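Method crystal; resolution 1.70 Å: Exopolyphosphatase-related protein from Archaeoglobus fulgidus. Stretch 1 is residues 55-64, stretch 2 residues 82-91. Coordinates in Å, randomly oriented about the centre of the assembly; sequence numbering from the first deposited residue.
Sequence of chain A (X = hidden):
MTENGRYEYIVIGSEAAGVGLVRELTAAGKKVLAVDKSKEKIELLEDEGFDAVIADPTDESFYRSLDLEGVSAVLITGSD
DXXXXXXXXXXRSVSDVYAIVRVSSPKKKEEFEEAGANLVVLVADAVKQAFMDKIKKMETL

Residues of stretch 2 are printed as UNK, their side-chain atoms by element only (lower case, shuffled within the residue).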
ATOM      1  N   ALA A  55      11.621   4.717   4.898  1.00  4.34           N
ATOM      2  CA  ALA A  55      12.339   3.934   3.911  1.00  4.64           C
ATOM      3  C   ALA A  55      11.948   4.395   2.515  1.00  5.20           C
ATOM      4  O   ALA A  55      10.861   4.941   2.318  1.00  4.63           O
ATOM      5  CB  ALA A  55      12.005   2.461   4.068  1.00  4.73           C
ATOM      6  N   ASP A  56      12.856   4.192   1.566  1.00  5.75           N
ATOM      7  CA  ASP A  56      12.556   4.408   0.159  1.00  6.39           C
ATOM      8  C   ASP A  56      11.960   3.114  -0.390  1.00  5.43           C
ATOM      9  O   ASP A  56      12.681   2.130  -0.500  1.00  6.17           O
ATOM     10  CB  ASP A  56      13.839   4.778  -0.582  1.00  7.53           C
ATOM     11  CG  ASP A  56      13.619   5.008  -2.083  1.00  9.94           C
ATOM     12  OD1 ASP A  56      12.536   4.696  -2.617  1.00 10.81           O
ATOM     13  OD2 ASP A  56      14.561   5.515  -2.732  1.00 15.19           O
ATOM     14  N   PRO A  57      10.644   3.098  -0.740  1.00  4.23           N
ATOM     15  CA  PRO A  57      10.002   1.851  -1.151  1.00  3.31           C
ATOM     16  C   PRO A  57      10.369   1.375  -2.567  1.00  2.80           C
ATOM     17  O   PRO A  57       9.811   0.391  -3.066  1.00  3.50           O
ATOM     18  CB  PRO A  57       8.499   2.161  -1.022  1.00  4.16           C
ATOM     19  CG  PRO A  57       8.406   3.623  -1.311  1.00  2.95           C
ATOM     20  CD  PRO A  57       9.682   4.225  -0.709  1.00  4.10           C
ATOM     21  N   THR A  58      11.316   2.066  -3.202  1.00  3.57           N
ATOM     22  CA  THR A  58      11.911   1.536  -4.430  1.00  4.07           C
ATOM     23  C   THR A  58      13.281   0.892  -4.137  1.00  4.72           C
ATOM     24  O   THR A  58      13.945   0.383  -5.024  1.00  5.73           O
ATOM     25  CB  THR A  58      11.992   2.607  -5.555  1.00  4.59           C
ATOM     26  OG1 THR A  58      13.010   3.560  -5.246  1.00  4.66           O
ATOM     27  CG2 THR A  58      10.683   3.322  -5.722  1.00  4.93           C
ATOM     28  N   ASP A  59      13.655   0.850  -2.867  1.00  4.31           N
ATOM     29  CA  ASP A  59      14.928   0.290  -2.436  1.00  4.78           C
ATOM     30  C   ASP A  59      14.770  -1.221  -2.208  1.00  5.55           C
ATOM     31  O   ASP A  59      14.157  -1.636  -1.246  1.00  4.72           O
ATOM     32  CB  ASP A  59      15.393   1.081  -1.181  1.00  4.56           C
ATOM     33  CG  ASP A  59      16.622   0.499  -0.479  1.00  3.71           C
ATOM     34  OD1 ASP A  59      17.276  -0.438  -0.994  1.00  3.52           O
ATOM     35  OD2 ASP A  59      16.951   1.022   0.617  1.00  5.28           O
ATOM     36  N   GLU A  60      15.306  -2.029  -3.123  1.00  7.49           N
ATOM     37  CA  GLU A  60      15.237  -3.486  -2.990  1.00  8.98           C
ATOM     38  C   GLU A  60      15.848  -4.001  -1.685  1.00  8.87           C
ATOM     39  O   GLU A  60      15.370  -4.987  -1.120  1.00 10.77           O
ATOM     40  CB  GLU A  60      15.915  -4.169  -4.181  1.00  8.92           C
ATOM     41  CG  GLU A  60      15.127  -4.049  -5.461  1.00 10.45           C
ATOM     42  CD  GLU A  60      15.801  -4.736  -6.636  1.00 12.92           C
ATOM     43  OE1 GLU A  60      16.451  -5.788  -6.448  1.00 15.14           O
ATOM     44  OE2 GLU A  60      15.637  -4.243  -7.773  1.00 15.10           O
ATOM     45  N   SER A  61      16.907  -3.352  -1.193  1.00  9.25           N
ATOM     46  CA  SER A  61      17.514  -3.789   0.060  1.00  9.75           C
ATOM     47  C   SER A  61      16.569  -3.619   1.247  1.00 10.50           C
ATOM     48  O   SER A  61      16.658  -4.379   2.219  1.00 12.52           O
ATOM     49  CB  SER A  61      18.821  -3.049   0.339  1.00  8.16           C
ATOM     50  OG  SER A  61      19.778  -3.321  -0.669  1.00  7.39           O
ATOM     51  N   PHE A  62      15.676  -2.627   1.178  1.00 11.23           N
ATOM     52  CA  PHE A  62      14.658  -2.505   2.216  1.00 11.57           C
ATOM     53  C   PHE A  62      13.796  -3.764   2.282  1.00 11.42           C
ATOM     54  O   PHE A  62      13.588  -4.337   3.362  1.00 11.74           O
ATOM     55  CB  PHE A  62      13.770  -1.264   2.012  1.00 11.24           C
ATOM     56  CG  PHE A  62      12.625  -1.215   2.974  1.00 12.12           C
ATOM     57  CD1 PHE A  62      12.825  -0.949   4.341  1.00 11.25           C
ATOM     58  CD2 PHE A  62      11.352  -1.483   2.534  1.00 11.14           C
ATOM     59  CE1 PHE A  62      11.745  -0.943   5.219  1.00 10.54           C
ATOM     60  CE2 PHE A  62      10.283  -1.453   3.410  1.00 12.58           C
ATOM     61  CZ  PHE A  62      10.485  -1.198   4.758  1.00 12.51           C
ATOM     62  N   TYR A  63      13.328  -4.221   1.123  1.00 11.48           N
ATOM     63  CA  TYR A  63      12.503  -5.437   1.077  1.00 10.60           C
ATOM     64  C   TYR A  63      13.250  -6.669   1.525  1.00 10.92           C
ATOM     65  O   TYR A  63      12.680  -7.536   2.188  1.00 11.56           O
ATOM     66  CB  TYR A  63      11.862  -5.641  -0.304  1.00 10.99           C
ATOM     67  CG  TYR A  63      10.940  -4.502  -0.610  1.00 10.68           C
ATOM     68  CD1 TYR A  63       9.841  -4.217   0.224  1.00  9.88           C
ATOM     69  CD2 TYR A  63      11.170  -3.680  -1.699  1.00 10.84           C
ATOM     70  CE1 TYR A  63       9.010  -3.132  -0.040  1.00 11.59           C
ATOM     71  CE2 TYR A  63      10.337  -2.606  -1.974  1.00 11.97           C
ATOM     72  CZ  TYR A  63       9.268  -2.332  -1.143  1.00 10.63           C
ATOM     73  OH  TYR A  63       8.489  -1.231  -1.429  1.00  9.72           O
ATOM     74  N   ARG A  64      14.544  -6.700   1.234  1.00 11.41           N
ATOM     75  CA  ARG A  64      15.406  -7.795   1.679  1.00 11.53           C
ATOM     76  C   ARG A  64      15.636  -7.812   3.199  1.00 11.35           C
ATOM     77  O   ARG A  64      15.969  -8.873   3.758  1.00 12.74           O
ATOM     78  CB  ARG A  64      16.744  -7.764   0.924  1.00 11.39           C
ATOM     79  CG  ARG A  64      16.579  -8.011  -0.560  1.00 13.65           C
ATOM     80  CD  ARG A  64      17.906  -8.275  -1.258  1.00 11.27           C
ATOM     81  NE  ARG A  64      17.694  -8.498  -2.690  1.00 15.42           N
ATOM     82  CZ  ARG A  64      17.279  -9.629  -3.246  1.00 17.86           C
ATOM     83  NH1 ARG A  64      17.036 -10.719  -2.519  1.00 19.37           N
ATOM     84  NH2 ARG A  64      17.122  -9.676  -4.560  1.00 20.31           N
ATOM     85  N   UNK A  82       3.417   6.546 -11.401  1.00  9.66           N
ATOM     86  CA  UNK A  82       4.764   6.194 -11.858  1.00 10.70           C
ATOM     87  C   UNK A  82       5.618   5.692 -10.697  1.00 10.25           C
ATOM     88  O   UNK A  82       6.351   4.708 -10.845  1.00  9.76           O
ATOM     89  o   UNK A  82       5.640   5.488 -14.981  1.00 22.19           O
ATOM     90  c   UNK A  82       4.772   7.544 -14.037  1.00 15.23           C
ATOM     91  c   UNK A  82       5.414   7.339 -12.629  1.00 10.85           C
ATOM     92  o   UNK A  82       3.515   5.960 -15.357  1.00 21.37           O
ATOM     93  c   UNK A  82       4.633   6.235 -14.844  1.00 20.94           C
ATOM     94  N   UNK A  83       5.450   6.316  -9.538  1.00  9.46           N
ATOM     95  CA  UNK A  83       6.143   5.890  -8.336  1.00  9.92           C
ATOM     96  C   UNK A  83       5.694   4.519  -7.863  1.00  9.65           C
ATOM     97  O   UNK A  83       6.529   3.668  -7.508  1.00  9.30           O
ATOM     98  c   UNK A  83       9.364   6.644  -5.433  1.00 14.98           C
ATOM     99  c   UNK A  83       6.018   6.935  -7.206  1.00  8.98           C
ATOM    100  c   UNK A  83       8.414   6.777  -6.434  1.00 12.62           C
ATOM    101  c   UNK A  83       6.666   6.685  -4.788  1.00 10.99           C
ATOM    102  c   UNK A  83       8.964   6.533  -4.098  1.00 13.05           C
ATOM    103  c   UNK A  83       7.049   6.784  -6.124  1.00 11.10           C
ATOM    104  c   UNK A  83       7.625   6.554  -3.773  1.00 13.00           C
ATOM    105  N   UNK A  84       4.383   4.276  -7.904  1.00  9.48           N
ATOM    106  CA  UNK A  84       3.837   2.986  -7.486  1.00  9.15           C
ATOM    107  C   UNK A  84       4.348   1.844  -8.373  1.00  8.84           C
ATOM    108  O   UNK A  84       4.567   0.742  -7.895  1.00  8.11           O
ATOM    109  n   UNK A  84       0.387   3.834  -6.280  1.00  7.84           N
ATOM    110  o   UNK A  84       2.435   4.362  -5.513  1.00  9.18           O
ATOM    111  c   UNK A  84       2.296   3.018  -7.506  1.00  8.30           C
ATOM    112  c   UNK A  84       1.713   3.791  -6.339  1.00  8.59           C
ATOM    113  N   UNK A  85       4.564   2.121  -9.660  1.00  9.41           N
ATOM    114  CA  UNK A  85       5.033   1.084 -10.572  1.00  9.71           C
ATOM    115  C   UNK A  85       6.477   0.740 -10.206  1.00 10.78           C
ATOM    116  O   UNK A  85       6.861  -0.440 -10.160  1.00 10.96           O
ATOM    117  c   UNK A  85       4.206  -0.678 -13.018  1.00  8.90           C
ATOM    118  c   UNK A  85       5.215   0.493 -13.092  1.00  9.00           C
ATOM    119  c   UNK A  85       5.148   1.113 -14.472  1.00 10.11           C
ATOM    120  c   UNK A  85       4.889   1.537 -12.041  1.00  9.75           C
ATOM    121  N   UNK A  86       7.264   1.777  -9.902  1.00 10.34           N
ATOM    122  CA  UNK A  86       8.641   1.576  -9.465  1.00 10.94           C
ATOM    123  C   UNK A  86       8.695   0.778  -8.169  1.00 11.16           C
ATOM    124  O   UNK A  86       9.559  -0.116  -8.016  1.00 12.11           O
ATOM    125  c   UNK A  86      11.290   5.325 -11.515  1.00 21.03           C
ATOM    126  c   UNK A  86      10.386   4.895 -10.373  1.00 15.86           C
ATOM    127  n   UNK A  86      10.572   5.363 -12.819  1.00 22.20           N
ATOM    128  c   UNK A  86       9.343   2.915  -9.311  1.00 11.05           C
ATOM    129  c   UNK A  86       9.772   3.523 -10.623  1.00 12.77           C
ATOM    130  N   UNK A  87       7.764   1.069  -7.260  1.00 10.20           N
ATOM    131  CA  UNK A  87       7.708   0.356  -5.986  1.00 10.69           C
ATOM    132  C   UNK A  87       7.383  -1.111  -6.222  1.00 10.27           C
ATOM    133  O   UNK A  87       8.051  -2.019  -5.690  1.00 10.49           O
ATOM    134  c   UNK A  87       7.082   2.379  -4.586  1.00 10.18           C
ATOM    135  c   UNK A  87       6.643   0.972  -5.051  1.00 10.33           C
ATOM    136  c   UNK A  87       6.331   0.028  -3.909  1.00 10.68           C
ATOM    137  c   UNK A  87       5.954   3.160  -3.961  1.00 10.15           C
ATOM    138  N   UNK A  88       6.386  -1.347  -7.070  1.00 10.88           N
ATOM    139  CA  UNK A  88       5.931  -2.710  -7.355  1.00 11.20           C
ATOM    140  C   UNK A  88       7.075  -3.512  -8.010  1.00 11.61           C
ATOM    141  O   UNK A  88       7.266  -4.676  -7.689  1.00 11.66           O
ATOM    142  c   UNK A  88       4.718  -2.663  -8.295  1.00 11.15           C
ATOM    143  c   UNK A  88       3.034  -3.759  -9.840  1.00 11.04           C
ATOM    144  c   UNK A  88       4.215  -4.000  -8.879  1.00 11.07           C
ATOM    145  c   UNK A  88       3.810  -4.957  -7.744  1.00 10.76           C
ATOM    146  N   UNK A  89       7.815  -2.889  -8.928  1.00 11.00           N
ATOM    147  CA  UNK A  89       8.909  -3.593  -9.600  1.00 11.13           C
ATOM    148  C   UNK A  89      10.045  -3.923  -8.629  1.00 11.20           C
ATOM    149  O   UNK A  89      10.621  -5.008  -8.722  1.00 11.10           O
ATOM    150  c   UNK A  89       8.439  -2.809 -11.968  1.00 10.82           C
ATOM    151  c   UNK A  89       7.838  -1.940 -14.239  1.00 14.10           C
ATOM    152  c   UNK A  89       9.418  -2.756 -10.771  1.00 11.60           C
ATOM    153  c   UNK A  89       8.874  -1.905 -13.131  1.00 13.55           C
ATOM    154  n   UNK A  89       8.132  -0.994 -15.350  1.00 13.55           N
ATOM    155  N   UNK A  90      10.368  -2.985  -7.728  1.00 11.22           N
ATOM    156  CA  UNK A  90      11.376  -3.218  -6.671  1.00 10.40           C
ATOM    157  C   UNK A  90      10.958  -4.396  -5.785  1.00 10.34           C
ATOM    158  O   UNK A  90      11.750  -5.326  -5.522  1.00 10.05           O
ATOM    159  c   UNK A  90      11.602  -1.940  -5.805  1.00 11.40           C
ATOM    160  N   UNK A  91       9.707  -4.351  -5.333  1.00 10.27           N
ATOM    161  CA  UNK A  91       9.142  -5.411  -4.530  1.00 10.50           C
ATOM    162  C   UNK A  91       9.258  -6.742  -5.245  1.00 10.48           C
ATOM    163  O   UNK A  91       9.770  -7.702  -4.676  1.00 10.73           O
ATOM    164  c   UNK A  91       7.667  -5.106  -4.184  1.00 10.98           C
ATOM    165  c   UNK A  91       7.678  -6.348  -1.948  1.00 13.08           C
ATOM    166  c   UNK A  91       5.487  -5.870  -3.147  1.00 12.39           C
ATOM    167  c   UNK A  91       6.995  -6.176  -3.322  1.00 10.84           C
TER

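Position 82 carries three carbons in a row, the third bearing two oxygens, and its side chain is out of reach of stretch 1. A carboxylate on a two-carbon stem is Glu 82, identified by its chemistry alone.

Position 83 has one carbon followed by a closed ring of six carbons with no heteroatom, and the ring lies against Thr 58, Pro 57 and Asp 56. This is Phe 83. Its CA-to-CB bond points sideways, but the ring reaches stretch 1: CE1 lies 3.6 Å from Thr 58 CG2, CE2 lies 3.9 Å from Pro 57 CG, and CZ lies 4.3 Å from Asp 56 OD1.

At position 84 two carbons are followed by one oxygen and one nitrogen on the second; the CA-to-CB bond points away, and nothing on stretch 1 is touched. An amide this short is Asn 84.

Position 85 has four carbons forked at the second, buried but out of reach of stretch 1. The fork makes it Leu 85.

Position 86 shows four carbons in a row ending in nitrogen, its first carbon touching the Thr 58 methyl group while the end leads away. The pattern is that of Lys 86, with CB 3.9 Å from Thr 58 CG2.

Position 87 again has four carbons, but the fork is at the first, and one arm is two carbons long; the side chain touches Pro 57, Thr 58 and Tyr 63. This is Ile 87. Its CD1 lies 3.6 Å from Pro 57 CG and its CG2 3.5 Å from Tyr 63 OH. The backbone is close too: Ile 87 CA sits 3.6 Å from Pro 57 O, with an angle of 141° at the hydrogen, a CA-H...O contact.

Position 88, four carbons forked at the second with CA-to-CB directed away, touches nothing on stretch 1 and is Leu 88. Position 89 repeats the unbranched four-carbon chain ending in nitrogen, its end also leading away: Lys 89.

Position 90 has a single side-chain carbon, pointing toward stretch 1 and touching Thr 58 and Tyr 63, which defines Ala 90. Its CB lies 3.4 Å from Thr 58 O and 4.1 Å from Tyr 63 CE2, near the plane of that ring at its edge.

Position 91 has four carbons forked at the second, one over the Tyr 63 ring, giving Leu 91. Its CD1 is 4.0 Å from the centroid of the Tyr 63 ring and 19° off the normal, a CH-pi contact over the face.

No hydrogen bond crosses between the stretches; the contact rests on packing that buries 433 Å². Stretch 1 has side-chain hydrogen bonds of its own. Asp 56 OD1 accepts from Thr 58 N at 3.0 Å and from Thr 58 OG1 at 2.9 Å within a type I turn, and Tyr 63 OH donates to Pro 57 O at 2.7 Å, tying the helix back to the turn. Against this surface lies one helix, crossing the 60-64 helix at -49° with axes 9.6 Å apart at closest approach. The turn meets Phe 83, Lys 86, Ile 87 and Ala 90, while Tyr 63 packs against Ile 87, Ala 90 and Leu 91.

Stretch 2 (82-91) EFNLKILKAL
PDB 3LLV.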